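Local coordinates for transcription antitermination protein NusB (Aquifex aeolicus, PDB 3R2C) that probably takes part in transcription antitermination of ribosomal RNA genes by binding the boxA antiterminator RNA, at residues A[83-88]-A[125-130]; A[63-68]-A[87-92]; A[105-110]-A[121-126]; A[9-14]-A[48-53]. All coordinates share one frame; numbering follows the deposited sequence. Where two conformers were deposited one is given.

Contact 1 (A[83-88]-A[125-130]). With nucleotides of chain E.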
# COMPACT_ATOMS: atom_id res chain seq x y z
N ASN A 83 0.13 -4.93 2.49
CA ASN A 83 -0.81 -4.79 1.38
C ASN A 83 -0.43 -5.58 0.13
O ASN A 83 -1.30 -6.03 -0.63
CB ASN A 83 -1.06 -3.31 1.14
CG ASN A 83 -1.79 -2.70 2.31
OD1 ASN A 83 -2.93 -3.04 2.53
ND2 ASN A 83 -1.12 -1.87 3.10
N ALA A 84 0.86 -5.82 -0.06
CA ALA A 84 1.29 -6.71 -1.13
C ALA A 84 0.86 -8.14 -0.82
O ALA A 84 0.46 -8.89 -1.73
CB ALA A 84 2.81 -6.63 -1.35
N LEU A 85 0.95 -8.54 0.45
CA LEU A 85 0.49 -9.85 0.88
C LEU A 85 -1.03 -9.97 0.76
O LEU A 85 -1.54 -11.01 0.37
CB LEU A 85 0.93 -10.17 2.33
CG LEU A 85 2.39 -10.64 2.44
CD1 LEU A 85 2.89 -10.62 3.89
CD2 LEU A 85 2.56 -12.03 1.83
N ARG A 86 -1.76 -8.92 1.08
CA ARG A 86 -3.21 -8.99 0.98
C ARG A 86 -3.60 -9.22 -0.47
O ARG A 86 -4.50 -10.00 -0.78
CB ARG A 86 -3.85 -7.71 1.50
CG ARG A 86 -3.94 -7.63 3.03
CD ARG A 86 -4.07 -6.17 3.52
NE ARG A 86 -4.54 -6.11 4.89
CZ ARG A 86 -4.59 -5.01 5.64
NH1 ARG A 86 -4.15 -3.85 5.16
NH2 ARG A 86 -5.07 -5.08 6.86
N LEU A 87 -2.91 -8.52 -1.36
CA LEU A 87 -3.21 -8.62 -2.78
C LEU A 87 -2.85 -10.02 -3.29
O LEU A 87 -3.61 -10.63 -4.06
CB LEU A 87 -2.43 -7.54 -3.54
CG LEU A 87 -2.61 -7.55 -5.06
CD1 LEU A 87 -4.08 -7.39 -5.44
CD2 LEU A 87 -1.75 -6.45 -5.70
N GLY A 88 -1.69 -10.53 -2.88
CA GLY A 88 -1.25 -11.86 -3.30
C GLY A 88 -2.25 -12.92 -2.86
O GLY A 88 -2.60 -13.82 -3.61
N GLY A 125 8.60 -15.30 1.06
CA GLY A 125 8.64 -16.40 2.02
C GLY A 125 7.30 -16.64 2.68
O GLY A 125 6.85 -17.79 2.77
N VAL A 126 6.64 -15.58 3.14
CA VAL A 126 5.30 -15.73 3.72
C VAL A 126 4.27 -16.20 2.68
O VAL A 126 3.51 -17.14 2.92
CB VAL A 126 4.81 -14.42 4.37
CG1 VAL A 126 3.36 -14.57 4.85
CG2 VAL A 126 5.72 -14.01 5.54
N LEU A 127 4.23 -15.55 1.52
CA LEU A 127 3.23 -15.89 0.51
C LEU A 127 3.39 -17.32 0.02
O LEU A 127 2.40 -17.99 -0.29
CB LEU A 127 3.31 -14.93 -0.69
CG LEU A 127 2.09 -15.00 -1.63
CD1 LEU A 127 0.78 -14.69 -0.88
CD2 LEU A 127 2.25 -14.04 -2.81
N SER A 128 4.63 -17.80 -0.06
CA SER A 128 4.89 -19.17 -0.48
C SER A 128 4.33 -20.18 0.51
O SER A 128 3.77 -21.20 0.11
CB SER A 128 6.40 -19.39 -0.65
OG SER A 128 6.63 -20.68 -1.20
N ALA A 129 4.52 -19.92 1.80
CA ALA A 129 3.96 -20.79 2.84
C ALA A 129 2.43 -20.78 2.79
O ALA A 129 1.79 -21.82 2.92
CB ALA A 129 4.45 -20.34 4.21
N ILE A 130 1.84 -19.60 2.62
CA ILE A 130 0.39 -19.49 2.55
C ILE A 130 -0.10 -20.32 1.38
O ILE A 130 -1.07 -21.08 1.50
CB ILE A 130 -0.05 -18.02 2.33
CG1 ILE A 130 0.15 -17.20 3.61
CG2 ILE A 130 -1.53 -17.95 1.90
CD1 ILE A 130 0.04 -15.69 3.38
P C E 6 15.05 -16.40 -2.25
OP1 C E 6 16.00 -15.59 -1.47
OP2 C E 6 15.55 -17.59 -2.96
O5' C E 6 13.81 -16.83 -1.33
C5' C E 6 13.16 -15.89 -0.47
C4' C E 6 12.16 -16.57 0.43
O4' C E 6 11.16 -17.23 -0.39
C3' C E 6 12.74 -17.67 1.34
O3' C E 6 11.92 -17.79 2.50
C2' C E 6 12.58 -18.90 0.47
O2' C E 6 12.61 -20.13 1.17
C1' C E 6 11.21 -18.64 -0.16
N1 C E 6 10.98 -19.32 -1.45
C2 C E 6 10.01 -20.33 -1.54
O2 C E 6 9.39 -20.64 -0.51
N3 C E 6 9.77 -20.93 -2.72
C4 C E 6 10.47 -20.56 -3.80
N4 C E 6 10.22 -21.17 -4.95
C5 C E 6 11.46 -19.54 -3.74
C6 C E 6 11.68 -18.95 -2.56
P U E 7 12.57 -17.99 3.95
OP1 U E 7 13.99 -17.61 3.86
OP2 U E 7 12.21 -19.36 4.39
O5' U E 7 11.78 -16.92 4.83
C5' U E 7 12.05 -15.54 4.70
C4' U E 7 11.32 -14.73 5.75
O4' U E 7 9.91 -15.10 5.76
C3' U E 7 11.82 -14.94 7.19
O3' U E 7 11.69 -13.72 7.91
C2' U E 7 10.82 -15.94 7.74
O2' U E 7 10.71 -15.92 9.15
C1' U E 7 9.54 -15.48 7.06
N1 U E 7 8.51 -16.53 6.97
C2 U E 7 7.43 -16.38 7.83
O2 U E 7 7.32 -15.44 8.61
N3 U E 7 6.49 -17.36 7.74
C4 U E 7 6.51 -18.46 6.91
O4 U E 7 5.56 -19.24 6.97
C5 U E 7 7.66 -18.56 6.06
C6 U E 7 8.60 -17.61 6.12
P U E 4 7.73 -20.27 -11.02
OP1 U E 4 9.05 -20.26 -11.68
OP2 U E 4 7.11 -21.57 -10.67
O5' U E 4 7.76 -19.34 -9.75
C5' U E 4 7.98 -17.95 -9.87
C4' U E 4 8.35 -17.37 -8.54
O4' U E 4 7.21 -17.48 -7.66
C3' U E 4 9.46 -18.10 -7.81
O3' U E 4 10.74 -17.70 -8.27
C2' U E 4 9.17 -17.76 -6.35
O2' U E 4 9.64 -16.45 -6.04
C1' U E 4 7.65 -17.72 -6.34
N1 U E 4 7.03 -18.98 -5.87
C2 U E 4 7.14 -19.31 -4.53
O2 U E 4 7.80 -18.68 -3.73
N3 U E 4 6.48 -20.46 -4.17
C4 U E 4 5.71 -21.27 -4.97
O4 U E 4 5.18 -22.26 -4.47
C5 U E 4 5.60 -20.85 -6.33
C6 U E 4 6.24 -19.73 -6.71
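Near Leu85 and Leu127, whose CA atoms are 6.6 Å apart, segments 83-88 and 125-130 run in almost the same direction, their axes 10.4 Å apart at closest approach and inclined by 25°. They belong to helices 79-94 and 117-137 of the all-helical NusB fold, and what holds them together is apolar packing. Leu85 spans the gap with its CD2 methyl, 3.9 Å from Leu127 CB, the two leucine side chains sliding past each other in opposite directions. Val126 meets Leu85 at about a right angle and sets CG1 4.0 Å from Leu85 CD2. A branched residue suits this position because it serves two partners: with CG1 anti to the backbone N (chi1 175°) and turned to the protein core, CG2 is left to meet the uracil of U7 of chain E, 3.7 Å from its C2. Replacement by an alanine, which lacks both methyls, would probably open a gap beside Leu85 and take away the methyl that rests against C2 and O2 of that uracil. Gly88 matches its site too, since a CB there would collide with Leu127 CD2. On the RNA side of helix 117-137, the small hydroxyl of Ser128 works both ways: U4 of chain E donates to it through N3, nearly straight at 161°, and Ser128 OG in turn donates to O2 of C6 of chain E across 2.8 Å.

Contact 2 (A[63-68]-A[87-92]). With nucleotides of chain E.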
# COMPACT_ATOMS: atom_id res chain seq x y z
N SER A 63 -6.42 -13.00 8.49
CA SER A 63 -6.30 -14.20 9.32
C SER A 63 -5.40 -15.24 8.66
O SER A 63 -4.57 -15.88 9.31
CB SER A 63 -7.69 -14.79 9.56
OG SER A 63 -7.60 -16.02 10.24
N ILE A 64 -5.57 -15.44 7.36
CA ILE A 64 -4.74 -16.40 6.63
C ILE A 64 -3.27 -15.99 6.71
O ILE A 64 -2.40 -16.81 6.94
CB ILE A 64 -5.17 -16.49 5.16
CG1 ILE A 64 -6.50 -17.25 5.07
CG2 ILE A 64 -4.07 -17.15 4.33
CD1 ILE A 64 -7.22 -17.06 3.77
N ILE A 65 -3.01 -14.70 6.53
CA ILE A 65 -1.65 -14.19 6.63
C ILE A 65 -1.11 -14.41 8.04
O ILE A 65 0.00 -14.90 8.21
CB ILE A 65 -1.62 -12.69 6.24
CG1 ILE A 65 -1.87 -12.53 4.73
CG2 ILE A 65 -0.29 -12.05 6.64
CD1 ILE A 65 -2.21 -11.08 4.33
N GLU A 66 -1.89 -14.05 9.06
CA GLU A 66 -1.44 -14.16 10.45
C GLU A 66 -1.12 -15.60 10.85
O GLU A 66 -0.20 -15.84 11.63
CB GLU A 66 -2.47 -13.55 11.40
CG GLU A 66 -2.31 -12.05 11.55
CD GLU A 66 -3.20 -11.45 12.63
OE1 GLU A 66 -4.14 -12.15 13.08
OE2 GLU A 66 -2.97 -10.29 13.03
N LYS A 67 -1.88 -16.55 10.33
CA LYS A 67 -1.61 -17.96 10.60
C LYS A 67 -0.17 -18.35 10.25
O LYS A 67 0.35 -19.32 10.79
CB LYS A 67 -2.60 -18.85 9.84
CG LYS A 67 -2.48 -20.33 10.17
CD LYS A 67 -3.74 -21.08 9.77
CE LYS A 67 -3.76 -22.49 10.34
NZ LYS A 67 -5.02 -23.22 10.00
N HIS A 68 0.46 -17.60 9.35
CA HIS A 68 1.82 -17.92 8.92
C HIS A 68 2.84 -16.89 9.35
O HIS A 68 3.93 -16.84 8.81
CB HIS A 68 1.87 -18.11 7.39
CG HIS A 68 1.00 -19.22 6.91
ND1 HIS A 68 1.46 -20.52 6.80
CD2 HIS A 68 -0.31 -19.26 6.56
CE1 HIS A 68 0.47 -21.30 6.40
NE2 HIS A 68 -0.61 -20.56 6.24
N LEU A 87 -2.91 -8.52 -1.36
CA LEU A 87 -3.21 -8.62 -2.78
C LEU A 87 -2.85 -10.02 -3.29
O LEU A 87 -3.61 -10.63 -4.06
CB LEU A 87 -2.43 -7.54 -3.54
CG LEU A 87 -2.61 -7.55 -5.06
CD1 LEU A 87 -4.08 -7.39 -5.44
CD2 LEU A 87 -1.75 -6.45 -5.70
N GLY A 88 -1.69 -10.53 -2.88
CA GLY A 88 -1.25 -11.86 -3.30
C GLY A 88 -2.25 -12.92 -2.86
O GLY A 88 -2.60 -13.82 -3.61
N VAL A 89 -2.74 -12.81 -1.64
CA VAL A 89 -3.68 -13.81 -1.14
C VAL A 89 -5.01 -13.72 -1.89
O VAL A 89 -5.60 -14.73 -2.24
CB VAL A 89 -3.90 -13.66 0.38
CG1 VAL A 89 -5.12 -14.50 0.84
CG2 VAL A 89 -2.64 -14.06 1.12
N ALA A 90 -5.49 -12.50 -2.12
CA ALA A 90 -6.74 -12.29 -2.84
C ALA A 90 -6.67 -12.97 -4.22
O ALA A 90 -7.62 -13.63 -4.63
CB ALA A 90 -7.04 -10.80 -2.99
N GLU A 91 -5.56 -12.81 -4.93
CA GLU A 91 -5.49 -13.38 -6.28
C GLU A 91 -5.24 -14.89 -6.28
O GLU A 91 -5.87 -15.63 -7.03
CB GLU A 91 -4.42 -12.70 -7.15
CG GLU A 91 -4.63 -13.05 -8.63
CD GLU A 91 -3.85 -12.16 -9.57
OE1 GLU A 91 -3.02 -11.36 -9.09
OE2 GLU A 91 -4.07 -12.26 -10.80
N LEU A 92 -4.30 -15.34 -5.46
CA LEU A 92 -3.91 -16.75 -5.47
C LEU A 92 -5.03 -17.63 -4.93
O LEU A 92 -5.27 -18.72 -5.42
CB LEU A 92 -2.66 -16.97 -4.62
CG LEU A 92 -1.38 -16.44 -5.26
CD1 LEU A 92 -0.23 -16.50 -4.25
CD2 LEU A 92 -1.04 -17.20 -6.54
P U E 7 12.57 -17.99 3.95
OP1 U E 7 13.99 -17.61 3.86
OP2 U E 7 12.21 -19.36 4.39
O5' U E 7 11.78 -16.92 4.83
C5' U E 7 12.05 -15.54 4.70
C4' U E 7 11.32 -14.73 5.75
O4' U E 7 9.91 -15.10 5.76
C3' U E 7 11.82 -14.94 7.19
O3' U E 7 11.69 -13.72 7.91
C2' U E 7 10.82 -15.94 7.74
O2' U E 7 10.71 -15.92 9.15
C1' U E 7 9.54 -15.48 7.06
N1 U E 7 8.51 -16.53 6.97
C2 U E 7 7.43 -16.38 7.83
O2 U E 7 7.32 -15.44 8.61
N3 U E 7 6.49 -17.36 7.74
C4 U E 7 6.51 -18.46 6.91
O4 U E 7 5.56 -19.24 6.97
C5 U E 7 7.66 -18.56 6.06
C6 U E 7 8.60 -17.61 6.12
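Val89 fits against the side chains of Ile64 and Ile65, giving one methyl to each. Its CG2 lies 4.0 Å from Ile65 CG1, the two side chains meeting at a slant, while CG1, anti to the backbone N (chi1 168°), faces the more distant Ile64 CD1 at 4.4 Å. The backbones stay well apart, with the CA atoms of Ile65 and Val89 separated by 8.0 Å, so branched aliphatic residues suit the space better than small ones: their methyls bridge it without needing polar partners. Ile65 also packs on Leu85 and Arg86, about one turn earlier on helix 79-94, and Ile64 reaches Ile130 of helix 117-137. Just beyond this apolar patch the chain turns, and the backbone N of His68 bonds to Ile65 O at 3.0 Å. The turn leaves the backbone carbonyl of His68 directed at the RNA, where its oxygen accepts from N3 of U7 of chain E (2.8 Å, N-H...O angle 155°). An N3-H is present in uracil and absent from neutral cytosine, so this bond can tell the two bases apart. The whole is a buried helix-helix packing of the NusB fold that leads into a uracil site in which a main-chain carbonyl reads N3 of the base.

Contact 3 (A[105-110]-A[121-126]). With nucleotides of chain E.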
# COMPACT_ATOMS: atom_id res chain seq x y z
N ILE A 105 5.68 -13.28 -9.03
CA ILE A 105 6.68 -12.43 -9.63
C ILE A 105 6.28 -10.96 -9.53
O ILE A 105 7.07 -10.13 -9.10
CB ILE A 105 6.95 -12.82 -11.09
CG1 ILE A 105 7.85 -14.06 -11.14
CG2 ILE A 105 7.61 -11.66 -11.86
CD1 ILE A 105 7.82 -14.77 -12.47
N ASP A 106 5.04 -10.64 -9.91
CA ASP A 106 4.59 -9.24 -9.86
C ASP A 106 4.45 -8.70 -8.42
O ASP A 106 4.74 -7.53 -8.18
CB ASP A 106 3.28 -9.08 -10.64
CG ASP A 106 3.50 -9.18 -12.15
OD1 ASP A 106 4.65 -9.00 -12.59
OD2 ASP A 106 2.52 -9.42 -12.88
N ILE A 107 4.04 -9.54 -7.47
CA ILE A 107 3.87 -9.09 -6.08
C ILE A 107 5.23 -8.72 -5.50
O ILE A 107 5.38 -7.66 -4.90
CB ILE A 107 3.22 -10.15 -5.16
CG1 ILE A 107 1.77 -10.42 -5.55
CG2 ILE A 107 3.29 -9.71 -3.69
CD1 ILE A 107 0.88 -9.20 -5.52
N VAL A 108 6.21 -9.60 -5.68
CA VAL A 108 7.55 -9.38 -5.16
C VAL A 108 8.25 -8.21 -5.90
O VAL A 108 8.98 -7.44 -5.27
CB VAL A 108 8.39 -10.70 -5.22
CG1 VAL A 108 9.85 -10.48 -4.82
CG2 VAL A 108 7.74 -11.76 -4.32
N ASP A 109 8.00 -8.05 -7.20
CA ASP A 109 8.50 -6.88 -7.92
C ASP A 109 8.00 -5.59 -7.27
O ASP A 109 8.76 -4.62 -7.13
CB ASP A 109 8.04 -6.85 -9.39
CG ASP A 109 8.99 -7.57 -10.34
OD1 ASP A 109 10.03 -8.10 -9.90
OD2 ASP A 109 8.70 -7.57 -11.55
N LEU A 110 6.72 -5.55 -6.91
CA LEU A 110 6.14 -4.36 -6.29
C LEU A 110 6.80 -4.08 -4.96
O LEU A 110 7.08 -2.93 -4.61
CB LEU A 110 4.64 -4.55 -6.05
CG LEU A 110 3.75 -4.42 -7.29
CD1 LEU A 110 2.42 -5.12 -7.03
CD2 LEU A 110 3.53 -2.96 -7.66
N LYS A 121 12.07 -10.65 0.12
CA LYS A 121 12.33 -12.02 0.55
C LYS A 121 11.30 -12.44 1.58
O LYS A 121 10.83 -13.58 1.58
CB LYS A 121 13.72 -12.13 1.15
CG LYS A 121 14.85 -12.22 0.13
CD LYS A 121 16.21 -12.05 0.80
CE LYS A 121 17.34 -12.03 -0.23
NZ LYS A 121 18.66 -11.77 0.40
N PHE A 122 10.98 -11.52 2.48
CA PHE A 122 10.02 -11.79 3.53
C PHE A 122 8.65 -12.05 2.92
O PHE A 122 8.01 -13.04 3.23
CB PHE A 122 9.96 -10.63 4.52
CG PHE A 122 8.94 -10.81 5.58
CD1 PHE A 122 9.24 -11.53 6.72
CD2 PHE A 122 7.68 -10.25 5.45
CE1 PHE A 122 8.28 -11.69 7.72
CE2 PHE A 122 6.73 -10.42 6.43
CZ PHE A 122 7.03 -11.14 7.57
N VAL A 123 8.20 -11.16 2.03
CA VAL A 123 6.90 -11.34 1.39
C VAL A 123 6.86 -12.63 0.56
O VAL A 123 5.87 -13.36 0.59
CB VAL A 123 6.53 -10.14 0.48
CG1 VAL A 123 5.31 -10.49 -0.38
CG2 VAL A 123 6.27 -8.88 1.34
N ASN A 124 7.92 -12.92 -0.18
CA ASN A 124 7.93 -14.15 -0.96
C ASN A 124 7.84 -15.35 -0.03
O ASN A 124 7.06 -16.27 -0.27
CB ASN A 124 9.18 -14.26 -1.85
CG ASN A 124 9.04 -15.34 -2.91
OD1 ASN A 124 8.48 -15.10 -3.97
ND2 ASN A 124 9.53 -16.53 -2.62
N GLY A 125 8.60 -15.30 1.06
CA GLY A 125 8.64 -16.40 2.02
C GLY A 125 7.30 -16.64 2.68
O GLY A 125 6.85 -17.79 2.77
N VAL A 126 6.64 -15.58 3.14
CA VAL A 126 5.30 -15.73 3.72
C VAL A 126 4.27 -16.20 2.68
O VAL A 126 3.51 -17.14 2.92
CB VAL A 126 4.81 -14.42 4.37
CG1 VAL A 126 3.36 -14.57 4.85
CG2 VAL A 126 5.72 -14.01 5.54
P C E 5 12.07 -18.47 -7.82
OP1 C E 5 13.01 -18.42 -8.96
OP2 C E 5 11.67 -19.79 -7.28
O5' C E 5 12.61 -17.56 -6.63
C5' C E 5 14.00 -17.35 -6.45
C4' C E 5 14.26 -16.08 -5.68
O4' C E 5 13.89 -14.93 -6.50
C3' C E 5 13.50 -15.94 -4.35
O3' C E 5 14.38 -15.42 -3.34
C2' C E 5 12.41 -14.92 -4.70
O2' C E 5 11.94 -14.16 -3.60
C1' C E 5 13.14 -14.04 -5.71
N1 C E 5 12.24 -13.21 -6.58
C2 C E 5 12.65 -11.91 -6.91
O2 C E 5 13.77 -11.53 -6.54
N3 C E 5 11.86 -11.10 -7.64
C4 C E 5 10.66 -11.51 -8.02
N4 C E 5 9.93 -10.65 -8.74
C5 C E 5 10.19 -12.82 -7.70
C6 C E 5 11.00 -13.61 -6.97
P C E 6 15.05 -16.40 -2.25
OP1 C E 6 16.00 -15.59 -1.47
OP2 C E 6 15.55 -17.59 -2.96
O5' C E 6 13.81 -16.83 -1.33
C5' C E 6 13.16 -15.89 -0.47
C4' C E 6 12.16 -16.57 0.43
O4' C E 6 11.16 -17.23 -0.39
C3' C E 6 12.74 -17.67 1.34
O3' C E 6 11.92 -17.79 2.50
C2' C E 6 12.58 -18.90 0.47
O2' C E 6 12.61 -20.13 1.17
C1' C E 6 11.21 -18.64 -0.16
N1 C E 6 10.98 -19.32 -1.45
C2 C E 6 10.01 -20.33 -1.54
O2 C E 6 9.39 -20.64 -0.51
N3 C E 6 9.77 -20.93 -2.72
C4 C E 6 10.47 -20.56 -3.80
N4 C E 6 10.22 -21.17 -4.95
C5 C E 6 11.46 -19.54 -3.74
C6 C E 6 11.68 -18.95 -2.56
P U E 7 12.57 -17.99 3.95
OP1 U E 7 13.99 -17.61 3.86
OP2 U E 7 12.21 -19.36 4.39
O5' U E 7 11.78 -16.92 4.83
C5' U E 7 12.05 -15.54 4.70
C4' U E 7 11.32 -14.73 5.75
O4' U E 7 9.91 -15.10 5.76
C3' U E 7 11.82 -14.94 7.19
O3' U E 7 11.69 -13.72 7.91
C2' U E 7 10.82 -15.94 7.74
O2' U E 7 10.71 -15.92 9.15
C1' U E 7 9.54 -15.48 7.06
N1 U E 7 8.51 -16.53 6.97
C2 U E 7 7.43 -16.38 7.83
O2 U E 7 7.32 -15.44 8.61
N3 U E 7 6.49 -17.36 7.74
C4 U E 7 6.51 -18.46 6.91
O4 U E 7 5.56 -19.24 6.97
C5 U E 7 7.66 -18.56 6.06
C6 U E 7 8.60 -17.61 6.12
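This is a small, mainly apolar helix-helix contact that lines the RNA-binding surface, where helix 100-114 lies against helix 117-137. At its inner edge Ile107 CG2 and Val123 CG1 meet 4.0 Å apart, the side chains crossing at about a right angle. Nearer the RNA, Val108 CG2 touches Asn124 OD1 at 3.4 Å, and the other methyl, Val108 CG1, packs on the base of C5 of chain E, 3.5 Å from its C4. That base is recognised by its amino group: N4 of C5 gives hydrogen bonds to Ile105 O (2.9 Å) and Asp109 OD1 (2.8 Å). Asn124, whose CG lies opposite its backbone N (chi1 -165°), carries its amide to the RNA sugars and can donate and accept at once: ND2 bonds almost straight to O4' of C6 of chain E (2.8 Å, 164°), while OD1 pairs with the sugar of a further nucleotide. A leucine in place of Asn124 would probably leave both sugars without their polar mates. Asp109 OD2 has a guanine base and Lys5 as further partners. Behind the contact stands helix 79-94, with Ala84 and Leu87 against Ile107 and Leu85 against Val123, while helix 3-21 flanks helix 100-114, with its Phe12 against Leu110.

Contact 4 (A[9-14]-A[48-53])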
# COMPACT_ATOMS: atom_id res chain seq x y z
N ASP A 9 -0.35 -3.47 -9.90
CA ASP A 9 0.18 -2.23 -9.35
C ASP A 9 -0.95 -1.27 -8.93
O ASP A 9 -0.92 -0.68 -7.84
CB ASP A 9 1.11 -1.54 -10.36
CG ASP A 9 1.57 -0.16 -9.87
OD1 ASP A 9 2.48 -0.10 -9.02
OD2 ASP A 9 1.02 0.86 -10.33
N THR A 10 -1.96 -1.11 -9.78
CA THR A 10 -3.10 -0.27 -9.43
C THR A 10 -3.77 -0.75 -8.15
O THR A 10 -4.03 0.05 -7.24
CB THR A 10 -4.14 -0.27 -10.57
OG1 THR A 10 -3.54 0.31 -11.74
CG2 THR A 10 -5.38 0.53 -10.18
N ALA A 11 -4.04 -2.05 -8.08
CA ALA A 11 -4.74 -2.62 -6.94
C ALA A 11 -3.90 -2.46 -5.67
O ALA A 11 -4.43 -2.12 -4.60
CB ALA A 11 -5.05 -4.10 -7.19
N PHE A 12 -2.59 -2.71 -5.77
CA PHE A 12 -1.71 -2.51 -4.62
C PHE A 12 -1.76 -1.06 -4.11
O PHE A 12 -1.87 -0.82 -2.89
CB PHE A 12 -0.25 -2.86 -4.96
CG PHE A 12 0.71 -2.33 -3.94
CD1 PHE A 12 0.95 -3.02 -2.77
CD2 PHE A 12 1.37 -1.11 -4.15
CE1 PHE A 12 1.82 -2.52 -1.81
CE2 PHE A 12 2.24 -0.61 -3.21
CZ PHE A 12 2.47 -1.31 -2.02
N LEU A 13 -1.70 -0.10 -5.02
CA LEU A 13 -1.72 1.31 -4.65
C LEU A 13 -3.01 1.64 -3.91
O LEU A 13 -3.01 2.42 -2.95
CB LEU A 13 -1.57 2.22 -5.88
CG LEU A 13 -0.19 2.09 -6.56
CD1 LEU A 13 -0.06 3.02 -7.77
CD2 LEU A 13 0.94 2.36 -5.57
N VAL A 14 -4.12 1.04 -4.36
CA VAL A 14 -5.40 1.30 -3.71
C VAL A 14 -5.42 0.72 -2.30
O VAL A 14 -5.81 1.42 -1.37
CB VAL A 14 -6.60 0.84 -4.57
CG1 VAL A 14 -7.92 1.02 -3.79
CG2 VAL A 14 -6.66 1.67 -5.88
N LYS A 48 -10.09 -3.50 -10.75
CA LYS A 48 -11.30 -3.30 -9.95
C LYS A 48 -11.69 -4.61 -9.24
O LYS A 48 -12.11 -4.59 -8.08
CB LYS A 48 -12.45 -2.82 -10.84
CG LYS A 48 -13.76 -2.53 -10.12
CD LYS A 48 -14.86 -2.19 -11.13
CE LYS A 48 -15.85 -1.16 -10.59
NZ LYS A 48 -16.27 -0.19 -11.65
N LYS A 49 -11.52 -5.72 -9.94
CA LYS A 49 -11.85 -7.03 -9.39
C LYS A 49 -10.88 -7.45 -8.26
O LYS A 49 -11.31 -7.99 -7.25
CB LYS A 49 -11.86 -8.09 -10.49
CG LYS A 49 -12.41 -9.44 -10.03
CD LYS A 49 -12.89 -10.24 -11.21
CE LYS A 49 -11.77 -10.49 -12.18
NZ LYS A 49 -10.69 -11.27 -11.52
N LEU A 50 -9.58 -7.18 -8.44
CA LEU A 50 -8.59 -7.44 -7.39
C LEU A 50 -8.92 -6.64 -6.14
O LEU A 50 -8.93 -7.19 -5.05
CB LEU A 50 -7.18 -7.05 -7.84
CG LEU A 50 -6.60 -7.92 -8.96
CD1 LEU A 50 -5.31 -7.27 -9.52
CD2 LEU A 50 -6.33 -9.32 -8.43
N VAL A 51 -9.19 -5.35 -6.32
CA VAL A 51 -9.51 -4.49 -5.17
C VAL A 51 -10.80 -4.95 -4.52
O VAL A 51 -10.88 -5.09 -3.29
CB VAL A 51 -9.62 -2.99 -5.57
CG1 VAL A 51 -10.21 -2.17 -4.41
CG2 VAL A 51 -8.25 -2.44 -5.95
N ASP A 52 -11.82 -5.21 -5.32
CA ASP A 52 -13.12 -5.62 -4.75
C ASP A 52 -12.98 -6.92 -3.95
O ASP A 52 -13.63 -7.09 -2.91
CB ASP A 52 -14.17 -5.81 -5.85
CG ASP A 52 -14.62 -4.48 -6.46
OD1 ASP A 52 -14.31 -3.42 -5.88
OD2 ASP A 52 -15.29 -4.51 -7.52
N THR A 53 -12.13 -7.81 -4.44
CA THR A 53 -11.96 -9.12 -3.82
C THR A 53 -11.23 -9.01 -2.49
O THR A 53 -11.67 -9.58 -1.49
CB THR A 53 -11.14 -10.07 -4.74
OG1 THR A 53 -11.86 -10.31 -5.95
CG2 THR A 53 -10.88 -11.40 -4.05
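Ala11 and Val51 bring the backbones of segments 9-14 and 48-53 close together, with CA atoms 5.4 Å apart. The helix axes approach to 8.7 Å, and the N-to-C directions differ by 35°. Such closeness calls for a small residue, and Ala11 supplies it: its methyl sits against Leu50 and Val51 together, with Ala11 CB 3.7 Å from Leu50 CB and 3.8 Å from Val51 CG2. The same Val51 methyl lies over the backbone as well, CG2 being 3.7 Å from Ala11 CA. One turn further along helix 3-21, Val14 meets Val51 at about a right angle, and Val14 CG1 is 4.0 Å from Val51 CG1. With chi1 at 169°, which sets CG1 anti to the backbone N, Val51 splays its two methyls so that CG1 serves Val14 while CG2 lodges between Ala11 and Val14. Beta-branched valines suit this seam because they fill it close to the main chain.

On a different face of helix 41-56, the buried hydroxyl of Thr53 is satisfied within its own helix: OG1 donates to Lys49 O at 2.7 Å, and the backbone N of Thr53 bonds to that oxygen from the opposite face of the carbonyl plane. Around the seam, Val32 of helix 25-36 covers Val14. Leu13 turns instead to an apolar side chain of the other protein chain. This close alanine-valine packing joins helix 3-21 to helix 41-56 in the N-terminal part of the all-helical NusB fold, with Leu87 of helix 79-94 packed against both Ala11 and Leu50.

In the fold
All four contacts are buried and largely apolar, contact 3 the most mixed because a valine there meets an asparagine. Contacts 1 and 3 share helix 117-137, contacts 1 and 2 share helix 79-94, and all three border the RNA, combining aliphatic packing with bonds to bases or sugars: a serine hydroxyl in contact 1, a backbone carbonyl in contact 2, and aspartate, asparagine and main chain in contact 3. Contact 4 lies across the chain's centre, about 17 Å from contact 3 between centres, and is the most purely structural, with the nearest RNA atom about 10 Å away. Leu87, in a segment of both contacts 1 and 2 without touching across either, joins the two sides, its CD1 lying 3.9 Å from Ala11 CB.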